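Local coordinates for RE68036p (Drosophila melanogaster, PDB 1SQH), which is of unknown function but may transfer acyl groups, possibly to the amino group of glycine, at residues A[90-95]-A[121-126]; A[148-153]-A[294-299]. One frame throughout, in Å; residues are numbered along the deposited sequence.

Contact 1: A[90-95]-A[121-126]; sequences VQSVSF and GALLTN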
ATOM      1  N   VAL A  90       3.966 -12.728  -5.322  1.00 32.28           N
ATOM      2  CA  VAL A  90       2.908 -13.049  -6.277  1.00 31.58           C
ATOM      3  C   VAL A  90       2.621 -11.779  -7.084  1.00 31.51           C
ATOM      4  O   VAL A  90       3.371 -10.802  -7.011  1.00 30.61           O
ATOM      5  CB  VAL A  90       1.604 -13.475  -5.574  1.00 31.76           C
ATOM      6  CG1 VAL A  90       1.854 -14.689  -4.710  1.00 32.26           C
ATOM      7  CG2 VAL A  90       1.061 -12.327  -4.737  1.00 32.65           C
ATOM      8  N   GLN A  91       1.544 -11.800  -7.862  1.00 30.47           N
ATOM      9  CA  GLN A  91       1.164 -10.639  -8.653  1.00 29.77           C
ATOM     10  C   GLN A  91       0.065  -9.911  -7.882  1.00 29.28           C
ATOM     11  O   GLN A  91      -0.867 -10.536  -7.365  1.00 27.74           O
ATOM     12  CB  GLN A  91       0.637 -11.067 -10.038  1.00 29.71           C
ATOM     13  CG  GLN A  91       0.205  -9.896 -10.941  1.00 27.52           C
ATOM     14  CD  GLN A  91      -0.574 -10.341 -12.178  1.00 28.19           C
ATOM     15  OE1 GLN A  91      -1.667 -10.916 -12.074  1.00 25.87           O
ATOM     16  NE2 GLN A  91      -0.017 -10.070 -13.357  1.00 25.58           N
ATOM     17  N   SER A  92       0.192  -8.594  -7.786  1.00 30.00           N
ATOM     18  CA  SER A  92      -0.807  -7.791  -7.096  1.00 30.10           C
ATOM     19  C   SER A  92      -1.463  -6.897  -8.134  1.00 29.43           C
ATOM     20  O   SER A  92      -0.777  -6.286  -8.957  1.00 27.91           O
ATOM     21  CB  SER A  92      -0.152  -6.946  -6.005  1.00 32.95           C
ATOM     22  OG  SER A  92       0.344  -7.771  -4.967  1.00 35.46           O
ATOM     23  N   VAL A  93      -2.791  -6.837  -8.095  1.00 28.00           N
ATOM     24  CA  VAL A  93      -3.547  -6.037  -9.045  1.00 28.13           C
ATOM     25  C   VAL A  93      -4.391  -4.971  -8.363  1.00 27.33           C
ATOM     26  O   VAL A  93      -5.040  -5.218  -7.344  1.00 27.16           O
ATOM     27  CB  VAL A  93      -4.502  -6.924  -9.905  1.00 28.75           C
ATOM     28  CG1 VAL A  93      -5.172  -6.086 -10.975  1.00 25.51           C
ATOM     29  CG2 VAL A  93      -3.732  -8.067 -10.544  1.00 29.25           C
ATOM     30  N   SER A  94      -4.356  -3.775  -8.933  1.00 27.77           N
ATOM     31  CA  SER A  94      -5.146  -2.649  -8.447  1.00 26.19           C
ATOM     32  C   SER A  94      -5.887  -2.122  -9.665  1.00 25.12           C
ATOM     33  O   SER A  94      -5.373  -2.194 -10.780  1.00 26.21           O
ATOM     34  CB  SER A  94      -4.254  -1.536  -7.884  1.00 25.51           C
ATOM     35  OG  SER A  94      -5.039  -0.414  -7.512  1.00 19.99           O
ATOM     36  N   PHE A  95      -7.087  -1.597  -9.460  1.00 24.17           N
ATOM     37  CA  PHE A  95      -7.853  -1.064 -10.574  1.00 23.92           C
ATOM     38  C   PHE A  95      -9.005  -0.181 -10.118  1.00 23.45           C
ATOM     39  O   PHE A  95      -9.505  -0.306  -8.999  1.00 23.19           O
ATOM     40  CB  PHE A  95      -8.393  -2.208 -11.435  1.00 22.36           C
ATOM     41  CG  PHE A  95      -9.276  -3.167 -10.686  1.00 23.77           C
ATOM     42  CD1 PHE A  95     -10.610  -2.863 -10.437  1.00 23.31           C
ATOM     43  CD2 PHE A  95      -8.763  -4.370 -10.204  1.00 23.55           C
ATOM     44  CE1 PHE A  95     -11.427  -3.751  -9.724  1.00 23.88           C
ATOM     45  CE2 PHE A  95      -9.570  -5.259  -9.492  1.00 24.27           C
ATOM     46  CZ  PHE A  95     -10.903  -4.944  -9.252  1.00 23.54           C
ATOM     47  N   GLY A 121      -2.437 -17.479  -7.791  1.00 35.62           N
ATOM     48  CA  GLY A 121      -2.409 -16.787  -6.514  1.00 34.20           C
ATOM     49  C   GLY A 121      -2.321 -15.269  -6.531  1.00 32.93           C
ATOM     50  O   GLY A 121      -1.792 -14.673  -5.588  1.00 33.04           O
ATOM     51  N   ALA A 122      -2.840 -14.631  -7.576  1.00 31.21           N
ATOM     52  CA  ALA A 122      -2.789 -13.170  -7.679  1.00 29.28           C
ATOM     53  C   ALA A 122      -3.517 -12.478  -6.526  1.00 26.91           C
ATOM     54  O   ALA A 122      -4.567 -12.938  -6.076  1.00 24.74           O
ATOM     55  CB  ALA A 122      -3.389 -12.718  -9.008  1.00 28.85           C
ATOM     56  N   LEU A 123      -2.960 -11.367  -6.052  1.00 25.20           N
ATOM     57  CA  LEU A 123      -3.585 -10.620  -4.958  1.00 23.25           C
ATOM     58  C   LEU A 123      -4.252  -9.337  -5.463  1.00 22.69           C
ATOM     59  O   LEU A 123      -3.606  -8.486  -6.084  1.00 22.14           O
ATOM     60  CB  LEU A 123      -2.540 -10.272  -3.897  1.00 23.26           C
ATOM     61  CG  LEU A 123      -3.005  -9.373  -2.744  1.00 23.40           C
ATOM     62  CD1 LEU A 123      -4.096 -10.067  -1.952  1.00 24.16           C
ATOM     63  CD2 LEU A 123      -1.817  -9.036  -1.841  1.00 20.95           C
ATOM     64  N   LEU A 124      -5.548  -9.213  -5.210  1.00 20.97           N
ATOM     65  CA  LEU A 124      -6.309  -8.039  -5.615  1.00 21.58           C
ATOM     66  C   LEU A 124      -6.273  -7.043  -4.448  1.00 21.76           C
ATOM     67  O   LEU A 124      -6.887  -7.278  -3.403  1.00 21.40           O
ATOM     68  CB  LEU A 124      -7.758  -8.441  -5.934  1.00 19.78           C
ATOM     69  CG  LEU A 124      -8.066  -9.015  -7.331  1.00 22.00           C
ATOM     70  CD1 LEU A 124      -6.890  -9.823  -7.851  1.00 22.61           C
ATOM     71  CD2 LEU A 124      -9.343  -9.853  -7.277  1.00 19.75           C
ATOM     72  N   THR A 125      -5.559  -5.933  -4.637  1.00 21.89           N
ATOM     73  CA  THR A 125      -5.409  -4.917  -3.582  1.00 21.62           C
ATOM     74  C   THR A 125      -6.348  -3.713  -3.673  1.00 21.28           C
ATOM     75  O   THR A 125      -6.732  -3.278  -4.764  1.00 20.69           O
ATOM     76  CB  THR A 125      -3.954  -4.384  -3.546  1.00 21.34           C
ATOM     77  OG1 THR A 125      -3.667  -3.684  -4.765  1.00 21.01           O
ATOM     78  CG2 THR A 125      -2.967  -5.536  -3.385  1.00 19.06           C
ATOM     79  N   ASN A 126      -6.691  -3.162  -2.514  1.00 20.38           N
ATOM     80  CA  ASN A 126      -7.577  -1.995  -2.426  1.00 20.66           C
ATOM     81  C   ASN A 126      -8.772  -2.023  -3.389  1.00 20.61           C
ATOM     82  O   ASN A 126      -9.003  -1.065  -4.130  1.00 20.48           O
ATOM     83  CB  ASN A 126      -6.772  -0.687  -2.620  1.00 17.69           C
ATOM     84  CG  ASN A 126      -5.783  -0.758  -3.779  1.00 20.83           C
ATOM     85  OD1 ASN A 126      -4.672  -1.308  -3.647  1.00 21.31           O
ATOM     86  ND2 ASN A 126      -6.178  -0.210  -4.927  1.00 16.52           N
TER
HETATM   87  O   HOH W   1      -8.544  -2.349  -7.067  1.00 27.11           O

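Contact 2: A[148-153]-A[294-299]; sequences QPRQCF and NEWIKL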
ATOM      1  N   GLN A 148      -9.593 -15.893  -0.386  1.00 34.50           N
ATOM      2  CA  GLN A 148      -9.407 -15.404   0.984  1.00 33.13           C
ATOM      3  C   GLN A 148      -9.528 -13.879   0.996  1.00 31.90           C
ATOM      4  O   GLN A 148      -8.539 -13.165   0.846  1.00 29.67           O
ATOM      5  CB  GLN A 148      -8.024 -15.811   1.510  1.00 33.54           C
ATOM      6  CG  GLN A 148      -7.822 -17.310   1.645  1.00 34.02           C
ATOM      7  CD  GLN A 148      -6.354 -17.710   1.735  1.00 34.42           C
ATOM      8  OE1 GLN A 148      -6.035 -18.877   1.960  1.00 36.32           O
ATOM      9  NE2 GLN A 148      -5.457 -16.745   1.547  1.00 34.77           N
ATOM     10  N   PRO A 149     -10.749 -13.363   1.159  1.00 30.52           N
ATOM     11  CA  PRO A 149     -10.928 -11.912   1.178  1.00 30.51           C
ATOM     12  C   PRO A 149     -10.890 -11.356   2.597  1.00 30.92           C
ATOM     13  O   PRO A 149     -11.183 -12.075   3.556  1.00 31.68           O
ATOM     14  CB  PRO A 149     -12.302 -11.743   0.534  1.00 30.19           C
ATOM     15  CG  PRO A 149     -13.049 -12.907   1.110  1.00 29.05           C
ATOM     16  CD  PRO A 149     -12.048 -14.055   1.047  1.00 29.89           C
ATOM     17  N   ARG A 150     -10.517 -10.088   2.737  1.00 28.90           N
ATOM     18  CA  ARG A 150     -10.499  -9.454   4.052  1.00 29.45           C
ATOM     19  C   ARG A 150     -10.785  -7.971   3.915  1.00 28.30           C
ATOM     20  O   ARG A 150     -10.296  -7.315   2.998  1.00 29.49           O
ATOM     21  CB  ARG A 150      -9.157  -9.669   4.765  1.00 29.43           C
ATOM     22  CG  ARG A 150      -7.943  -9.115   4.047  1.00 32.84           C
ATOM     23  CD  ARG A 150      -6.668  -9.567   4.743  1.00 34.15           C
ATOM     24  NE  ARG A 150      -5.523  -9.570   3.834  1.00 37.56           N
ATOM     25  CZ  ARG A 150      -4.704  -8.540   3.654  1.00 35.97           C
ATOM     26  NH1 ARG A 150      -4.898  -7.410   4.326  1.00 36.14           N
ATOM     27  NH2 ARG A 150      -3.690  -8.650   2.807  1.00 31.95           N
ATOM     28  N   GLN A 151     -11.591  -7.452   4.830  1.00 28.57           N
ATOM     29  CA  GLN A 151     -11.956  -6.043   4.815  1.00 28.58           C
ATOM     30  C   GLN A 151     -10.916  -5.169   5.511  1.00 27.71           C
ATOM     31  O   GLN A 151     -10.444  -5.479   6.607  1.00 26.06           O
ATOM     32  CB  GLN A 151     -13.314  -5.855   5.480  1.00 28.94           C
ATOM     33  CG  GLN A 151     -14.422  -6.661   4.828  1.00 31.66           C
ATOM     34  CD  GLN A 151     -15.632  -5.813   4.457  1.00 32.61           C
ATOM     35  OE1 GLN A 151     -16.176  -5.071   5.289  1.00 35.85           O
ATOM     36  NE2 GLN A 151     -16.063  -5.924   3.205  1.00 32.21           N
ATOM     37  N   CYS A 152     -10.565  -4.070   4.857  1.00 27.10           N
ATOM     38  CA  CYS A 152      -9.587  -3.149   5.406  1.00 24.99           C
ATOM     39  C   CYS A 152     -10.157  -1.735   5.480  1.00 23.83           C
ATOM     40  O   CYS A 152     -10.898  -1.307   4.592  1.00 21.89           O
ATOM     41  CB  CYS A 152      -8.325  -3.164   4.543  1.00 24.77           C
ATOM     42  SG  CYS A 152      -7.592  -4.813   4.391  1.00 27.53           S
ATOM     43  N   PHE A 153      -9.838  -1.022   6.558  1.00 21.70           N
ATOM     44  CA  PHE A 153     -10.306   0.351   6.698  1.00 21.23           C
ATOM     45  C   PHE A 153      -9.214   1.291   6.207  1.00 20.45           C
ATOM     46  O   PHE A 153      -8.032   1.126   6.550  1.00 21.86           O
ATOM     47  CB  PHE A 153     -10.623   0.713   8.162  1.00 21.37           C
ATOM     48  CG  PHE A 153     -11.785  -0.043   8.760  1.00 21.98           C
ATOM     49  CD1 PHE A 153     -12.798  -0.567   7.954  1.00 22.63           C
ATOM     50  CD2 PHE A 153     -11.879  -0.206  10.146  1.00 22.56           C
ATOM     51  CE1 PHE A 153     -13.886  -1.243   8.520  1.00 21.69           C
ATOM     52  CE2 PHE A 153     -12.961  -0.878  10.723  1.00 20.38           C
ATOM     53  CZ  PHE A 153     -13.965  -1.398   9.901  1.00 21.99           C
ATOM     54  N   ASN A 294     -12.257  -1.048   1.894  1.00 25.57           N
ATOM     55  CA  ASN A 294     -11.888  -1.767   0.685  1.00 25.05           C
ATOM     56  C   ASN A 294     -11.570  -3.199   1.044  1.00 25.14           C
ATOM     57  O   ASN A 294     -11.393  -3.529   2.216  1.00 25.82           O
ATOM     58  CB  ASN A 294     -10.642  -1.136   0.062  1.00 22.96           C
ATOM     59  CG  ASN A 294     -10.968  -0.086  -0.986  1.00 21.28           C
ATOM     60  OD1 ASN A 294     -12.068   0.475  -1.007  1.00 22.70           O
ATOM     61  ND2 ASN A 294      -9.999   0.199  -1.857  1.00 16.70           N
ATOM     62  N   GLU A 295     -11.493  -4.055   0.037  1.00 25.17           N
ATOM     63  CA  GLU A 295     -11.148  -5.441   0.298  1.00 27.37           C
ATOM     64  C   GLU A 295      -9.827  -5.802  -0.361  1.00 26.39           C
ATOM     65  O   GLU A 295      -9.439  -5.228  -1.378  1.00 25.25           O
ATOM     66  CB  GLU A 295     -12.254  -6.396  -0.190  1.00 28.80           C
ATOM     67  CG  GLU A 295     -13.312  -6.707   0.862  1.00 31.18           C
ATOM     68  CD  GLU A 295     -14.373  -7.688   0.378  1.00 33.75           C
ATOM     69  OE1 GLU A 295     -14.014  -8.734  -0.198  1.00 37.16           O
ATOM     70  OE2 GLU A 295     -15.573  -7.423   0.583  1.00 34.72           O
ATOM     71  N   TRP A 296      -9.115  -6.722   0.275  1.00 25.93           N
ATOM     72  CA  TRP A 296      -7.868  -7.244  -0.256  1.00 25.76           C
ATOM     73  C   TRP A 296      -8.289  -8.680  -0.548  1.00 26.90           C
ATOM     74  O   TRP A 296      -8.623  -9.437   0.365  1.00 26.03           O
ATOM     75  CB  TRP A 296      -6.775  -7.202   0.800  1.00 23.24           C
ATOM     76  CG  TRP A 296      -5.703  -6.197   0.505  1.00 23.78           C
ATOM     77  CD1 TRP A 296      -4.427  -6.459   0.092  1.00 23.03           C
ATOM     78  CD2 TRP A 296      -5.808  -4.768   0.609  1.00 21.28           C
ATOM     79  NE1 TRP A 296      -3.727  -5.284  -0.063  1.00 23.29           N
ATOM     80  CE2 TRP A 296      -4.551  -4.232   0.247  1.00 22.71           C
ATOM     81  CE3 TRP A 296      -6.841  -3.890   0.974  1.00 20.98           C
ATOM     82  CZ2 TRP A 296      -4.297  -2.846   0.241  1.00 20.83           C
ATOM     83  CZ3 TRP A 296      -6.585  -2.504   0.965  1.00 20.66           C
ATOM     84  CH2 TRP A 296      -5.321  -2.005   0.602  1.00 19.12           C
ATOM     85  N   ILE A 297      -8.316  -9.045  -1.823  1.00 26.44           N
ATOM     86  CA  ILE A 297      -8.754 -10.381  -2.187  1.00 27.32           C
ATOM     87  C   ILE A 297      -7.609 -11.266  -2.643  1.00 27.86           C
ATOM     88  O   ILE A 297      -7.088 -11.105  -3.748  1.00 29.52           O
ATOM     89  CB  ILE A 297      -9.807 -10.317  -3.297  1.00 27.09           C
ATOM     90  CG1 ILE A 297     -10.931  -9.355  -2.883  1.00 27.61           C
ATOM     91  CG2 ILE A 297     -10.359 -11.697  -3.558  1.00 27.40           C
ATOM     92  CD1 ILE A 297     -12.038  -9.190  -3.914  1.00 24.84           C
ATOM     93  N   LYS A 298      -7.214 -12.193  -1.778  1.00 26.76           N
ATOM     94  CA  LYS A 298      -6.137 -13.118  -2.097  1.00 28.70           C
ATOM     95  C   LYS A 298      -6.727 -14.364  -2.755  1.00 30.42           C
ATOM     96  O   LYS A 298      -7.537 -15.071  -2.149  1.00 30.63           O
ATOM     97  CB  LYS A 298      -5.389 -13.495  -0.816  1.00 27.88           C
ATOM     98  CG  LYS A 298      -4.386 -14.630  -0.950  1.00 28.81           C
ATOM     99  CD  LYS A 298      -3.284 -14.332  -1.953  1.00 30.46           C
ATOM    100  CE  LYS A 298      -2.268 -15.470  -1.966  1.00 29.12           C
ATOM    101  NZ  LYS A 298      -1.314 -15.400  -3.107  1.00 27.17           N
ATOM    102  N   LEU A 299      -6.335 -14.606  -4.004  1.00 32.00           N
ATOM    103  CA  LEU A 299      -6.789 -15.777  -4.755  1.00 33.56           C
ATOM    104  C   LEU A 299      -5.816 -16.923  -4.485  1.00 33.87           C
ATOM    105  O   LEU A 299      -4.603 -16.746  -4.610  1.00 34.42           O
ATOM    106  CB  LEU A 299      -6.813 -15.466  -6.255  1.00 32.95           C
ATOM    107  CG  LEU A 299      -8.058 -14.812  -6.871  1.00 31.86           C
ATOM    108  CD1 LEU A 299      -8.618 -13.764  -5.947  1.00 32.49           C
ATOM    109  CD2 LEU A 299      -7.700 -14.214  -8.222  1.00 31.91           C
TER

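Contact 1: A[90-95]-A[121-126]
Ser94 and Asn126 meet through their side chains: the amide ND2 of Asn126 donates to Ser94 OG over 2.8 Å, with the hydroxyl oxygen only 9° out of the amide plane. With OG anti to the backbone N (chi1 176°), the hydroxyl of Ser94 is where that amide can reach it. The other end of the amide is gripped as well, since Thr125 OG1 donates to Asn126 OD1 at 2.8 Å from above the carbonyl plane; the two bonds together restrict its rotation. The backbones pair in parallel: Leu123 N bonds to Gln91 O at 2.6 Å, Val93 N to Leu123 O at 2.7 Å and Thr125 N to Val93 O at 2.8 Å. Next, a water over the centre of the Phe95 ring accepts from Phe95 N at 2.9 Å and lies within hydrogen-bonding distance of Thr125 O. Val93 and Leu124 share one face of the sheet, Ser92 and Leu123 the other. Tyr82 OH also bonds Ser94 OG, while Leu115 O and Glu117 N hold the Gln91 amide. Helix 104-112 completes a beta-alpha-beta unit, consistent with the parallel strand pair of a GNAT-like fold; the pair lies between strands 82-87 and 289-299, with helix 34-51 touching Ser94 and Asn126.

Contact 2: A[148-153]-A[294-299]
Arg150 lays its guanidinium against Trp296 so that Trp296 CB, rather than the ring, stands over the guanidinium centre, 3.8 Å above its plane. The indole is met obliquely, NH2 of Arg150 reaching Trp296 CD1 at 3.6 Å with the two planes 27° apart. A chi1 of 60° puts Arg150 CG between the backbone N and the carbonyl carbon, and the chain then runs extended to NE; Glu196 forms a salt bridge with NH2. An alanine in place of Arg150 would probably leave Glu196 without this charge partner and open a gap beside the indole. On the same face Cys152 SG approaches the ring obliquely, 3.6 Å from Trp296 CE3, as a sulfur-aromatic contact. On the other face Gln151 NE2 donates to Glu295 OE2 at 3.1 Å, on the anti side and 31° out of the carboxylate plane; Lys136 forms a salt bridge with OE1. Pro149 CB lies 3.5 Å from that same OE1 of Glu295. Six backbone bonds join the strands, two each at Gln148-Lys298, Arg150-Trp296 and Cys152-Asn294. In this antiparallel ladder strand 289-299 is inserted between strands 123-128 and 147-157, consistent with the inserted C-terminal strand of GNAT-like folds.

Contacts 1 and 2 belong to the same mixed sheet, their centres 10 Å apart, and meet where strand 123-128 runs beside strand 289-299. Leu124 O and Ile297 N, 2.8 Å apart, probably form a hydrogen bond, as do Gly121 O and Lys298 NZ at 2.6 Å. Contact 1 is the more buried: eight of its eleven touching residues are buried and none is exposed, against four buried and three exposed of ten in contact 2. The chemistry differs too. Contact 1 uses neutral groups between parallel strands close in sequence; contact 2, on antiparallel strands separated by 140 residues, adds charges matched from outside both segments, buried Glu295 by Lys136 and partly exposed Arg150 by Glu196.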